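Local atomic coordinates of FMN-dependent nitronate monooxygenase (Shewanella oneidensis, PDB entry 5LSM), a protein that probably catalyses the FMN-dependent oxidation of propionate 3-nitronate by molecular oxygen to 3-oxopropanoate, releasing nitrate and nitrite. Residues Ile173-Gly176 with Leu177-Gly181; Val212-Ala215 with Gly216-Asp220. One frame throughout, in Å; residues are numbered along the deposited sequence.

Interaction 1 (Ile173-Gly176 with Leu177-Gly181); sequences IAQG and LEAGG. With FMN (flavin mononucleotide), chain I.
Q175 holds its CG between the backbone N and the carbonyl carbon (chi1 59°), and a further bend at chi2 swings the amide toward A179 and the ribityl chain of the flavin. NE2 there lies 3.6 Å from CB of A179 and makes a weak hydrogen bond to the flavin O3' at 3.3 Å. Glutamine suits the place because its two ends do different work: while NE2 donates to the cofactor, OE1 accepts from the backbone N of G184, which helps to fix how the amide is turned. The chain reverses in a type I beta turn from G176 to A179. Its closing bond, from A179 N to G176 O, is 3.0 Å long and nearly straight (167°), although the donor stands 42° above the carbonyl plane. G176 O also accepts from R183, so two donors grip this buried oxygen. At the turn, E178 also bends at chi2, bringing OE1 to 4.0 Å from CA of G176, where a side chain would collide with it, so glycine suits the place; the same oxygen is hydrogen-bonded to T197 N. A179 is small enough to press its CB to 3.3 Å from the flavin O5', and G180 N then donates to the phosphate atom O3P at 3.2 Å. The next N, that of G181, lies 3.8 Å from C8M of the isoalloxazine, an approach made possible by two successive residues without side chains. A strand end leading through a turn into a loop whose next N-H meets the phosphate is characteristic of the FMN site at the C-terminal mouth of a TIM barrel.

Interaction 2 (Val212-Ala215 with Gly216-Asp220); sequences VIAA and GGIVD. With FMN (flavin mononucleotide), chain I.
I218 reaches back to the end of strand 212-215, toward A214 and A215, from the loop that follows. Its CB points toward the strand but stays at a distance. CG1 lies beside the backbone N (chi1 -65°), and the turn at chi2 (71°) then directs CD1 to A214 and A215. That terminal methyl comes 4.0 Å from A215 C, over the main chain at the strand end. It also packs on the side chain of A214, 4.4 Å from CB. A branched apolar chain suits this position, buried among V235 and V237 of strand 234-237, V224 of helix 221-229 and F198 of the second subunit. The loop that carries this isoleucine is the glycine-rich phosphate-binding turn at the C-terminal end of a TIM-barrel strand. G216 and G217 both have positive phi angles, and their backbone angles would press a CB against the carbonyl O of the preceding residue, so glycine fits both places. G216 CA approaches the flavin O5' to 3.6 Å. G217 N donates to O2P of the phosphate at 3.0 Å, with an N-H...O angle of 155°. A215 turns its small CB toward the ribityl chain, 4.0 Å from O3'. Further along, D220 occupies the N-cap of helix 221-229, a place well suited to aspartate: its side chain caps a backbone N in the first turn of the helix, and OD1 is hydrogen-bonded to T223 OG1.

Along the chain, strand 171-175 comes first, and interaction 1 closes the short turn where it leaves the sheet. Strand 171-175, helix 197-207 and strand 212-215 form a beta-alpha-beta crossover of the barrel, with 181-182 an excursion into a small antiparallel sheet; interaction 2 forms at the exit of strand 212-215, ahead of helix 221-229. The two follow in series, neither enclosing nor crossing the other. They join side by side because their strands are parallel neighbours: A174 N lies 2.9 Å from I213 O, and G176 N lies equally near A215 O, both probable hydrogen bonds. Beyond the strands, E178 packs on G216, and the two loops share one FMN phosphate.

Interaction 1 (Ile173-Gly176 with Leu177-Gly181)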
loop_
_atom_site.group_PDB
_atom_site.type_symbol
_atom_site.label_atom_id
_atom_site.label_comp_id
_atom_site.label_asym_id
_atom_site.label_seq_id
_atom_site.Cartn_x
_atom_site.Cartn_y
_atom_site.Cartn_z
ATOM N N ILE A 173 -15.914 5.154 -3.298
ATOM C CA ILE A 173 -14.602 5.048 -3.939
ATOM C C ILE A 173 -13.589 4.546 -2.899
ATOM O O ILE A 173 -13.296 5.238 -1.925
ATOM C CB ILE A 173 -14.110 6.403 -4.512
ATOM C CG1 ILE A 173 -15.120 7.009 -5.496
ATOM C CG2 ILE A 173 -12.780 6.215 -5.220
ATOM C CD1 ILE A 173 -15.010 8.518 -5.617
ATOM N N ALA A 174 -13.077 3.335 -3.101
ATOM C CA ALA A 174 -12.042 2.782 -2.230
ATOM C C ALA A 174 -10.670 3.207 -2.718
ATOM O O ALA A 174 -10.170 2.615 -3.670
ATOM C CB ALA A 174 -12.132 1.258 -2.255
ATOM N N GLN A 175 -10.065 4.245 -2.128
ATOM C CA GLN A 175 -8.684 4.613 -2.564
ATOM C C GLN A 175 -7.605 4.041 -1.692
ATOM O O GLN A 175 -7.432 4.452 -0.557
ATOM C CB GLN A 175 -8.438 6.112 -2.788
ATOM C CG GLN A 175 -8.676 6.954 -1.581
ATOM C CD GLN A 175 -7.771 8.172 -1.483
ATOM O OE1 GLN A 175 -7.589 8.691 -0.404
ATOM N NE2 GLN A 175 -7.242 8.643 -2.598
ATOM N N GLY A 176 -6.872 3.090 -2.267
ATOM C CA GLY A 176 -5.678 2.570 -1.661
ATOM C C GLY A 176 -4.613 3.627 -1.529
ATOM O O GLY A 176 -4.610 4.611 -2.262
ATOM N N LEU A 177 -3.670 3.372 -0.628
ATOM C CA LEU A 177 -2.513 4.232 -0.424
ATOM C C LEU A 177 -1.707 4.488 -1.688
ATOM O O LEU A 177 -0.952 5.443 -1.731
ATOM C CB LEU A 177 -1.585 3.642 0.664
ATOM C CG LEU A 177 -2.009 3.820 2.132
ATOM C CD1 LEU A 177 -1.018 3.144 3.054
ATOM C CD2 LEU A 177 -2.111 5.286 2.477
ATOM N N GLU A 178 -1.839 3.627 -2.698
ATOM C CA GLU A 178 -1.126 3.798 -3.979
ATOM C C GLU A 178 -1.583 5.075 -4.729
ATOM O O GLU A 178 -0.869 5.589 -5.599
ATOM C CB GLU A 178 -1.352 2.574 -4.880
ATOM C CG GLU A 178 -0.616 1.288 -4.464
ATOM C CD GLU A 178 -1.438 0.319 -3.597
ATOM O OE1 GLU A 178 -2.341 0.762 -2.826
ATOM O OE2 GLU A 178 -1.164 -0.906 -3.673
ATOM N N ALA A 179 -2.793 5.542 -4.438
ATOM C CA ALA A 179 -3.374 6.683 -5.139
ATOM C C ALA A 179 -2.507 7.926 -5.070
ATOM O O ALA A 179 -1.896 8.223 -4.037
ATOM C CB ALA A 179 -4.759 6.992 -4.589
ATOM N N GLY A 180 -2.502 8.669 -6.172
ATOM C CA GLY A 180 -2.002 10.047 -6.190
ATOM C C GLY A 180 -2.962 11.034 -5.538
ATOM O O GLY A 180 -4.124 10.714 -5.309
ATOM N N GLY A 181 -2.458 12.223 -5.211
ATOM C CA GLY A 181 -3.273 13.278 -4.626
ATOM C C GLY A 181 -3.616 13.038 -3.178
ATOM O O GLY A 181 -3.025 12.216 -2.522
HETATM N N1 FMN I . -9.641 13.428 -5.797
HETATM C C2 FMN I . -10.656 14.302 -5.539
HETATM O O2 FMN I . -11.680 13.894 -4.936
HETATM N N3 FMN I . -10.593 15.603 -5.889
HETATM C C4 FMN I . -9.525 16.112 -6.523
HETATM O O4 FMN I . -9.461 17.314 -6.836
HETATM C C4A FMN I . -8.389 15.219 -6.821
HETATM N N5 FMN I . -7.319 15.674 -7.476
HETATM C C5A FMN I . -6.307 14.859 -7.818
HETATM C C6 FMN I . -5.240 15.409 -8.524
HETATM C C7 FMN I . -4.177 14.621 -8.916
HETATM C C7M FMN I . -3.036 15.274 -9.653
HETATM C C8 FMN I . -4.175 13.170 -8.571
HETATM C C8M FMN I . -3.003 12.310 -8.989
HETATM C C9 FMN I . -5.245 12.612 -7.855
HETATM C C9A FMN I . -6.330 13.410 -7.455
HETATM N N10 FMN I . -7.476 12.904 -6.764
HETATM C C10 FMN I . -8.506 13.807 -6.426
HETATM C "C1'" FMN I . -7.587 11.499 -6.330
HETATM C "C2'" FMN I . -8.200 10.624 -7.410
HETATM O "O2'" FMN I . -9.630 10.792 -7.391
HETATM C "C3'" FMN I . -7.846 9.147 -7.193
HETATM O "O3'" FMN I . -8.060 8.797 -5.821
HETATM C "C4'" FMN I . -6.393 8.796 -7.521
HETATM O "O4'" FMN I . -5.870 9.526 -8.638
HETATM C "C5'" FMN I . -6.316 7.301 -7.783
HETATM O "O5'" FMN I . -4.967 6.860 -7.911
HETATM P P FMN I . -4.123 6.941 -9.278
HETATM O O1P FMN I . -5.087 6.734 -10.425
HETATM O O2P FMN I . -3.125 5.824 -9.112
HETATM O O3P FMN I . -3.553 8.313 -9.208
#

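Interaction 2 (Val212-Ala215 with Gly216-Asp220)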
loop_
_atom_site.group_PDB
_atom_site.type_symbol
_atom_site.label_atom_id
_atom_site.label_comp_id
_atom_site.label_asym_id
_atom_site.label_seq_id
_atom_site.Cartn_x
_atom_site.Cartn_y
_atom_site.Cartn_z
ATOM N N VAL A 212 -18.748 -0.622 -5.401
ATOM C CA VAL A 212 -17.454 -0.130 -4.992
ATOM C C VAL A 212 -16.590 0.144 -6.214
ATOM O O VAL A 212 -16.474 -0.682 -7.121
ATOM C CB VAL A 212 -16.748 -1.118 -4.041
ATOM C CG1 VAL A 212 -15.451 -0.521 -3.522
ATOM C CG2 VAL A 212 -17.661 -1.475 -2.872
ATOM N N ILE A 213 -16.078 1.365 -6.257
ATOM C CA ILE A 213 -15.156 1.836 -7.284
ATOM C C ILE A 213 -13.706 1.731 -6.791
ATOM O O ILE A 213 -13.356 2.235 -5.716
ATOM C CB ILE A 213 -15.457 3.312 -7.639
ATOM C CG1 ILE A 213 -16.903 3.450 -8.151
ATOM C CG2 ILE A 213 -14.454 3.820 -8.672
ATOM C CD1 ILE A 213 -17.589 4.758 -7.815
ATOM N N ALA A 214 -12.865 1.082 -7.578
ATOM C CA ALA A 214 -11.479 0.928 -7.199
ATOM C C ALA A 214 -10.651 2.131 -7.639
ATOM O O ALA A 214 -10.659 2.512 -8.815
ATOM C CB ALA A 214 -10.913 -0.359 -7.757
ATOM N N ALA A 215 -9.960 2.729 -6.668
ATOM C CA ALA A 215 -8.976 3.783 -6.899
ATOM C C ALA A 215 -7.616 3.448 -6.249
ATOM O O ALA A 215 -7.557 2.997 -5.100
ATOM C CB ALA A 215 -9.505 5.088 -6.334
ATOM N N GLY A 216 -6.533 3.749 -6.962
ATOM C CA GLY A 216 -5.171 3.595 -6.443
ATOM C C GLY A 216 -4.354 2.580 -7.240
ATOM O O GLY A 216 -4.389 1.397 -6.961
ATOM N N GLY A 217 -3.665 3.046 -8.273
ATOM C CA GLY A 217 -2.749 2.199 -9.039
ATOM C C GLY A 217 -3.373 1.509 -10.236
ATOM O O GLY A 217 -2.795 0.579 -10.781
ATOM N N ILE A 218 -4.557 1.949 -10.651
ATOM C CA ILE A 218 -5.190 1.369 -11.830
ATOM C C ILE A 218 -4.770 2.203 -13.020
ATOM O O ILE A 218 -5.159 3.379 -13.142
ATOM C CB ILE A 218 -6.744 1.310 -11.717
ATOM C CG1 ILE A 218 -7.186 0.354 -10.599
ATOM C CG2 ILE A 218 -7.353 0.777 -13.011
ATOM C CD1 ILE A 218 -6.918 0.864 -9.206
ATOM N N VAL A 219 -3.908 1.623 -13.853
ATOM C CA VAL A 219 -3.175 2.387 -14.876
ATOM C C VAL A 219 -3.252 1.785 -16.269
ATOM O O VAL A 219 -2.813 2.409 -17.234
ATOM C CB VAL A 219 -1.687 2.527 -14.529
ATOM C CG1 VAL A 219 -1.509 3.279 -13.219
ATOM C CG2 VAL A 219 -1.025 1.161 -14.460
ATOM N N ASP A 220 -3.810 0.583 -16.394
ATOM C CA ASP A 220 -3.794 -0.100 -17.674
ATOM C C ASP A 220 -4.800 -1.236 -17.690
ATOM O O ASP A 220 -5.541 -1.419 -16.729
ATOM C CB ASP A 220 -2.375 -0.610 -17.987
ATOM C CG ASP A 220 -1.845 -1.622 -16.941
ATOM O OD1 ASP A 220 -2.655 -2.260 -16.229
ATOM O OD2 ASP A 220 -0.601 -1.791 -16.853
HETATM N N1 FMN I . -9.641 13.428 -5.797
HETATM C C2 FMN I . -10.656 14.302 -5.539
HETATM O O2 FMN I . -11.680 13.894 -4.936
HETATM N N3 FMN I . -10.593 15.603 -5.889
HETATM C C4 FMN I . -9.525 16.112 -6.523
HETATM O O4 FMN I . -9.461 17.314 -6.836
HETATM C C4A FMN I . -8.389 15.219 -6.821
HETATM N N5 FMN I . -7.319 15.674 -7.476
HETATM C C5A FMN I . -6.307 14.859 -7.818
HETATM C C6 FMN I . -5.240 15.409 -8.524
HETATM C C7 FMN I . -4.177 14.621 -8.916
HETATM C C7M FMN I . -3.036 15.274 -9.653
HETATM C C8 FMN I . -4.175 13.170 -8.571
HETATM C C8M FMN I . -3.003 12.310 -8.989
HETATM C C9 FMN I . -5.245 12.612 -7.855
HETATM C C9A FMN I . -6.330 13.410 -7.455
HETATM N N10 FMN I . -7.476 12.904 -6.764
HETATM C C10 FMN I . -8.506 13.807 -6.426
HETATM C "C1'" FMN I . -7.587 11.499 -6.330
HETATM C "C2'" FMN I . -8.200 10.624 -7.410
HETATM O "O2'" FMN I . -9.630 10.792 -7.391
HETATM C "C3'" FMN I . -7.846 9.147 -7.193
HETATM O "O3'" FMN I . -8.060 8.797 -5.821
HETATM C "C4'" FMN I . -6.393 8.796 -7.521
HETATM O "O4'" FMN I . -5.870 9.526 -8.638
HETATM C "C5'" FMN I . -6.316 7.301 -7.783
HETATM O "O5'" FMN I . -4.967 6.860 -7.911
HETATM P P FMN I . -4.123 6.941 -9.278
HETATM O O1P FMN I . -5.087 6.734 -10.425
HETATM O O2P FMN I . -3.125 5.824 -9.112
HETATM O O3P FMN I . -3.553 8.313 -9.208
#